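Local coordinates for epidermin leader peptide processing serine protease EpiP (PDB 3QFH), which probably acts as a subtilisin-like serine endopeptidase that cleaves the leader peptide from the precursor of the lantibiotic epidermin, at residues 215-220 and 257-262; 313-318 and 333-338. All coordinates share one frame; numbering follows the deposited sequence.

Interaction 1 of 2, residues 215-220 and 257-262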
loop_
_atom_site.group_PDB
_atom_site.type_symbol
_atom_site.label_atom_id
_atom_site.label_comp_id
_atom_site.label_asym_id
_atom_site.label_seq_id
_atom_site.Cartn_x
_atom_site.Cartn_y
_atom_site.Cartn_z
ATOM N N TRP A 215 -1.408 10.413 -7.688
ATOM C CA TRP A 215 -0.636 10.853 -6.511
ATOM C C TRP A 215 0.096 9.656 -5.942
ATOM O O TRP A 215 1.271 9.748 -5.545
ATOM C CB TRP A 215 -1.505 11.482 -5.403
ATOM C CG TRP A 215 -2.467 12.576 -5.814
ATOM C CD1 TRP A 215 -2.446 13.308 -6.958
ATOM C CD2 TRP A 215 -3.503 13.142 -4.997
ATOM N NE1 TRP A 215 -3.457 14.239 -6.948
ATOM C CE2 TRP A 215 -4.112 14.172 -5.748
ATOM C CE3 TRP A 215 -3.983 12.864 -3.722
ATOM C CZ2 TRP A 215 -5.193 14.916 -5.269
ATOM C CZ3 TRP A 215 -5.062 13.601 -3.237
ATOM C CH2 TRP A 215 -5.649 14.626 -4.010
ATOM N N VAL A 216 -0.594 8.518 -5.929
ATOM C CA VAL A 216 -0.010 7.270 -5.455
ATOM C C VAL A 216 1.213 6.899 -6.294
ATOM O O VAL A 216 2.246 6.513 -5.745
ATOM C CB VAL A 216 -1.007 6.112 -5.498
ATOM C CG1 VAL A 216 -0.314 4.791 -5.082
ATOM C CG2 VAL A 216 -2.234 6.401 -4.574
ATOM N N SER A 217 1.085 7.040 -7.621
ATOM C CA SER A 217 2.161 6.736 -8.538
ATOM C C SER A 217 3.349 7.635 -8.282
ATOM O O SER A 217 4.473 7.167 -8.239
ATOM C CB SER A 217 1.693 6.849 -9.983
ATOM O OG SER A 217 0.657 5.909 -10.229
ATOM N N LYS A 218 3.105 8.923 -8.071
ATOM C CA LYS A 218 4.206 9.839 -7.802
ATOM C C LYS A 218 4.856 9.506 -6.451
ATOM O O LYS A 218 6.061 9.633 -6.296
ATOM C CB LYS A 218 3.738 11.278 -7.859
ATOM C CG LYS A 218 4.870 12.280 -7.870
ATOM C CD LYS A 218 4.344 13.696 -7.996
ATOM C CE LYS A 218 5.471 14.702 -8.113
ATOM N NZ LYS A 218 4.921 16.063 -8.286
ATOM N N ALA A 219 4.052 9.074 -5.484
ATOM C CA ALA A 219 4.569 8.686 -4.172
ATOM C C ALA A 219 5.484 7.460 -4.283
ATOM O O ALA A 219 6.511 7.377 -3.594
ATOM C CB ALA A 219 3.405 8.442 -3.155
ATOM N N ILE A 220 5.132 6.520 -5.162
ATOM C CA ILE A 220 5.958 5.337 -5.367
ATOM C C ILE A 220 7.302 5.749 -5.965
ATOM O O ILE A 220 8.351 5.291 -5.529
ATOM C CB ILE A 220 5.271 4.321 -6.274
ATOM C CG1 ILE A 220 4.026 3.777 -5.566
ATOM C CG2 ILE A 220 6.234 3.167 -6.633
ATOM C CD1 ILE A 220 3.238 2.853 -6.398
ATOM N N TYR A 257 -3.754 3.380 -14.985
ATOM C CA TYR A 257 -3.262 2.006 -14.938
ATOM C C TYR A 257 -1.772 1.989 -15.303
ATOM O O TYR A 257 -0.929 1.466 -14.557
ATOM C CB TYR A 257 -4.061 1.102 -15.890
ATOM C CG TYR A 257 -3.644 -0.339 -15.773
ATOM C CD1 TYR A 257 -4.334 -1.213 -14.948
ATOM C CD2 TYR A 257 -2.518 -0.817 -16.447
ATOM C CE1 TYR A 257 -3.928 -2.539 -14.809
ATOM C CE2 TYR A 257 -2.118 -2.133 -16.324
ATOM C CZ TYR A 257 -2.827 -2.987 -15.497
ATOM O OH TYR A 257 -2.424 -4.292 -15.361
ATOM N N ASP A 258 -1.461 2.587 -16.446
ATOM C CA ASP A 258 -0.091 2.678 -16.931
ATOM C C ASP A 258 0.803 3.402 -15.954
ATOM O O ASP A 258 1.923 2.985 -15.738
ATOM C CB ASP A 258 -0.037 3.423 -18.269
ATOM C CG ASP A 258 -0.644 2.621 -19.416
ATOM O OD1 ASP A 258 -0.868 1.403 -19.243
ATOM O OD2 ASP A 258 -0.883 3.210 -20.495
ATOM N N ALA A 259 0.317 4.503 -15.392
ATOM C CA ALA A 259 1.116 5.295 -14.458
ATOM C C ALA A 259 1.504 4.445 -13.254
ATOM O O ALA A 259 2.676 4.419 -12.851
ATOM C CB ALA A 259 0.354 6.526 -13.999
ATOM N N LEU A 260 0.515 3.744 -12.713
ATOM C CA LEU A 260 0.714 2.880 -11.546
ATOM C C LEU A 260 1.655 1.690 -11.823
ATOM O O LEU A 260 2.567 1.431 -11.032
ATOM C CB LEU A 260 -0.636 2.401 -11.001
ATOM C CG LEU A 260 -0.592 1.685 -9.652
ATOM C CD1 LEU A 260 0.206 2.511 -8.603
ATOM C CD2 LEU A 260 -2.002 1.408 -9.165
ATOM N N GLN A 261 1.442 0.968 -12.925
ATOM C CA GLN A 261 2.319 -0.153 -13.264
ATOM C C GLN A 261 3.720 0.367 -13.576
ATOM O O GLN A 261 4.700 -0.257 -13.206
ATOM C CB GLN A 261 1.799 -0.960 -14.463
ATOM C CG GLN A 261 2.697 -2.139 -14.838
ATOM C CD GLN A 261 2.759 -3.185 -13.744
ATOM O OE1 GLN A 261 1.905 -4.060 -13.668
ATOM N NE2 GLN A 261 3.770 -3.093 -12.881
ATOM N N LYS A 262 3.817 1.516 -14.247
ATOM C CA LYS A 262 5.142 2.086 -14.556
ATOM C C LYS A 262 5.856 2.558 -13.289
ATOM O O LYS A 262 7.059 2.424 -13.180
ATOM C CB LYS A 262 5.059 3.205 -15.605
ATOM C CG LYS A 262 4.727 2.686 -16.997
ATOM C CD LYS A 262 4.345 3.798 -17.991
ATOM C CE LYS A 262 5.498 4.742 -18.317
ATOM N NZ LYS A 262 5.107 5.791 -19.334
#
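Helices 213-225 and 254-269 run nearly parallel here, their local axes 18° apart and approaching to 8.7 Å. Ser217 points toward the other helix, and its CA comes within 5.1 Å of Leu260 CA. The serine OG is turned beside its own backbone N, where it bonds back to the carbonyl of Leu213, one turn earlier. Its polar end is thus satisfied within its own helix. The OG also lies 3.3 Å from Leu260 N, but the angle is too poor for a bond, so across the interface it acts as packing bulk, resting against the backbone of Ala259 and Leu260, with Ala259 CB at 3.8 Å.

Leu260 supplies the apolar part. With CG anti to the backbone N (chi1 -170°), the side chain sets off across the line between the helices, and its bent second torsion brings CD1 toward the partner helix. There CD1 meets Ile220 CD1 at 3.8 Å, the two chains crossing at about a right angle; Ile220 reaches it because its CG1 arm is extended (chi2 176°). Val216 CG1 adds a looser touch to the same methyl at 4.2 Å. Beyond the two segments, Ile220 reaches Ile129 of strand 126-130, and Ser217 and Ile220 both touch Ala263. Such near-parallel helices packed beside a parallel sheet are characteristic of the three-layer alpha/beta fold of subtilases.

Interaction 2 of 2, residues 313-318 and 333-338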
loop_
_atom_site.group_PDB
_atom_site.type_symbol
_atom_site.label_atom_id
_atom_site.label_comp_id
_atom_site.label_asym_id
_atom_site.label_seq_id
_atom_site.Cartn_x
_atom_site.Cartn_y
_atom_site.Cartn_z
ATOM N N VAL A 313 4.669 -6.934 -7.779
ATOM C CA VAL A 313 4.203 -6.537 -6.457
ATOM C C VAL A 313 4.096 -7.790 -5.606
ATOM O O VAL A 313 3.794 -8.869 -6.107
ATOM C CB VAL A 313 2.821 -5.859 -6.500
ATOM C CG1 VAL A 313 2.832 -4.649 -7.442
ATOM C CG2 VAL A 313 1.769 -6.838 -6.931
ATOM N N VAL A 314 4.368 -7.640 -4.317
ATOM C CA VAL A 314 4.189 -8.718 -3.352
ATOM C C VAL A 314 2.743 -8.453 -2.833
ATOM O O VAL A 314 2.497 -7.423 -2.198
ATOM C CB VAL A 314 5.192 -8.640 -2.213
ATOM C CG1 VAL A 314 4.816 -9.642 -1.098
ATOM C CG2 VAL A 314 6.593 -8.889 -2.734
ATOM N N THR A 315 1.805 -9.362 -3.122
ATOM C CA THR A 315 0.396 -9.201 -2.751
ATOM C C THR A 315 0.116 -9.945 -1.469
ATOM O O THR A 315 0.293 -11.170 -1.402
ATOM C CB THR A 315 -0.522 -9.772 -3.832
ATOM O OG1 THR A 315 -0.165 -9.213 -5.084
ATOM C CG2 THR A 315 -2.014 -9.479 -3.541
ATOM N N VAL A 316 -0.374 -9.214 -0.469
ATOM C CA VAL A 316 -0.556 -9.774 0.859
ATOM C C VAL A 316 -2.027 -9.936 1.203
ATOM O O VAL A 316 -2.784 -8.968 1.185
ATOM C CB VAL A 316 0.108 -8.864 1.912
ATOM C CG1 VAL A 316 0.002 -9.440 3.300
ATOM C CG2 VAL A 316 1.592 -8.595 1.519
ATOM N N GLY A 317 -2.433 -11.168 1.472
ATOM C CA GLY A 317 -3.787 -11.432 1.943
ATOM C C GLY A 317 -3.798 -11.415 3.486
ATOM O O GLY A 317 -2.756 -11.439 4.141
ATOM N N SER A 318 -4.978 -11.386 4.072
ATOM C CA SER A 318 -5.120 -11.320 5.531
ATOM C C SER A 318 -5.690 -12.604 6.154
ATOM O O SER A 318 -6.619 -13.210 5.610
ATOM C CB SER A 318 -6.022 -10.125 5.877
ATOM O OG SER A 318 -6.548 -10.189 7.197
ATOM N N MET A 333 -5.805 -17.642 -7.444
ATOM C CA MET A 333 -4.581 -18.108 -8.094
ATOM C C MET A 333 -3.988 -16.940 -8.837
ATOM O O MET A 333 -4.713 -16.078 -9.348
ATOM C CB MET A 333 -4.834 -19.260 -9.088
ATOM C CG MET A 333 -4.827 -20.684 -8.504
ATOM S SD MET A 333 -3.246 -21.233 -7.769
ATOM C CE MET A 333 -3.564 -22.991 -7.652
ATOM N N ASN A 334 -2.665 -16.918 -8.884
ATOM C CA ASN A 334 -1.906 -15.881 -9.560
ATOM C C ASN A 334 -2.204 -14.485 -9.047
ATOM O O ASN A 334 -2.243 -13.515 -9.803
ATOM C CB ASN A 334 -2.158 -16.026 -11.058
ATOM C CG ASN A 334 -1.822 -17.420 -11.536
ATOM O OD1 ASN A 334 -0.742 -17.923 -11.242
ATOM N ND2 ASN A 334 -2.746 -18.061 -12.241
ATOM N N TYR A 335 -2.396 -14.409 -7.734
ATOM C CA TYR A 335 -2.726 -13.169 -7.057
ATOM C C TYR A 335 -2.054 -13.162 -5.695
ATOM O O TYR A 335 -1.048 -12.537 -5.533
ATOM C CB TYR A 335 -4.254 -13.040 -6.957
ATOM C CG TYR A 335 -4.798 -11.836 -6.211
ATOM C CD1 TYR A 335 -4.902 -10.604 -6.831
ATOM C CD2 TYR A 335 -5.258 -11.951 -4.903
ATOM C CE1 TYR A 335 -5.433 -9.501 -6.164
ATOM C CE2 TYR A 335 -5.796 -10.858 -4.226
ATOM C CZ TYR A 335 -5.881 -9.633 -4.870
ATOM O OH TYR A 335 -6.419 -8.539 -4.227
ATOM N N THR A 336 -2.597 -13.880 -4.729
ATOM C CA THR A 336 -2.006 -13.910 -3.389
ATOM C C THR A 336 -0.597 -14.539 -3.378
ATOM O O THR A 336 -0.414 -15.653 -3.872
ATOM C CB THR A 336 -2.906 -14.720 -2.450
ATOM O OG1 THR A 336 -4.229 -14.180 -2.492
ATOM C CG2 THR A 336 -2.384 -14.698 -1.026
ATOM N N ASP A 337 0.375 -13.817 -2.812
ATOM C CA ASP A 337 1.752 -14.313 -2.661
ATOM C C ASP A 337 2.062 -14.804 -1.247
ATOM O O ASP A 337 2.898 -15.711 -1.055
ATOM C CB ASP A 337 2.739 -13.194 -3.011
ATOM C CG ASP A 337 2.657 -12.791 -4.477
ATOM O OD1 ASP A 337 2.742 -13.686 -5.339
ATOM O OD2 ASP A 337 2.507 -11.592 -4.778
ATOM N N ILE A 338 1.380 -14.202 -0.272
ATOM C CA ILE A 338 1.611 -14.448 1.124
ATOM C C ILE A 338 0.436 -13.900 1.943
ATOM O O ILE A 338 -0.342 -13.095 1.470
ATOM C CB ILE A 338 2.925 -13.728 1.544
ATOM C CG1 ILE A 338 3.387 -14.132 2.941
ATOM C CG2 ILE A 338 2.751 -12.228 1.450
ATOM C CD1 ILE A 338 4.838 -13.734 3.239
HETATM O O HOH W 1 1.778 -10.202 -6.757
#
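Backbone pairing comes first. Val316 and Ile338 form a parallel beta bridge, with Gly317 N bonding to Ile338 O at 2.8 Å, in the carbonyl plane. Thr315 O is shared: it accepts a hydrogen bond from Asp337 N at 3.0 Å and a weak one from Ile338 N. That carbonyl grips two successive amides of the incoming chain, one of them weakly.

Asp337 adds a side-chain bond. Its carboxylate is swung beside its own backbone N (chi1 -65°), and OD2 uses its anti lone pair to receive Thr315 N at 2.9 Å, almost straight at 171°. The carboxylate so occupies a backbone donor of the strand that no carbonyl of the loop takes. A water bonds to the same OD2, to Val313 O and to Thr315 OG1; it sits between OD2 and Val313 O, two acceptors that cannot bond to each other. Thr315 OG1 is also bonded to Ala308 O.

Among the apolar contacts, Thr315 CG2, anti to the backbone N, sits over the centre of one face of the Tyr335 ring in a CH-pi contact, 4.1 Å from the centroid. Val316 and Ile338 lie side by side, their CG2 methyls 3.8 Å apart, and Val314 CG1 touches Ile338 CG2 more loosely.

The Tyr335 hydroxyl is bonded to Asp305 and to Gly279 N. Strand 314-319 pairs with strand 273-277 as well, so it runs between that strand and the edge strand 338-341, while helix 382-400 packs on Val316 and helix 406-416 on Val314, Asp337 and Ile338.

In the fold
Both contacts belong to the subtilase domain, with centres about 19 Å apart and nearest atoms about 6 Å apart, and they do not touch. They follow each other along the chain: interaction 1 is complete before interaction 2 begins. Helix 254-269 of interaction 1 leads into strand 273-277, which pairs with strand 314-319 of interaction 2, so the sheet connects them. Interaction 1 joins two of the helices packed around the seven-stranded parallel sheet; interaction 2 adds the last strand, 338-341, at one edge. Helix 382-400, which packs on strand 314-319 through Val316 and Ser318, carries the probable catalytic serine, Ser383, near its start.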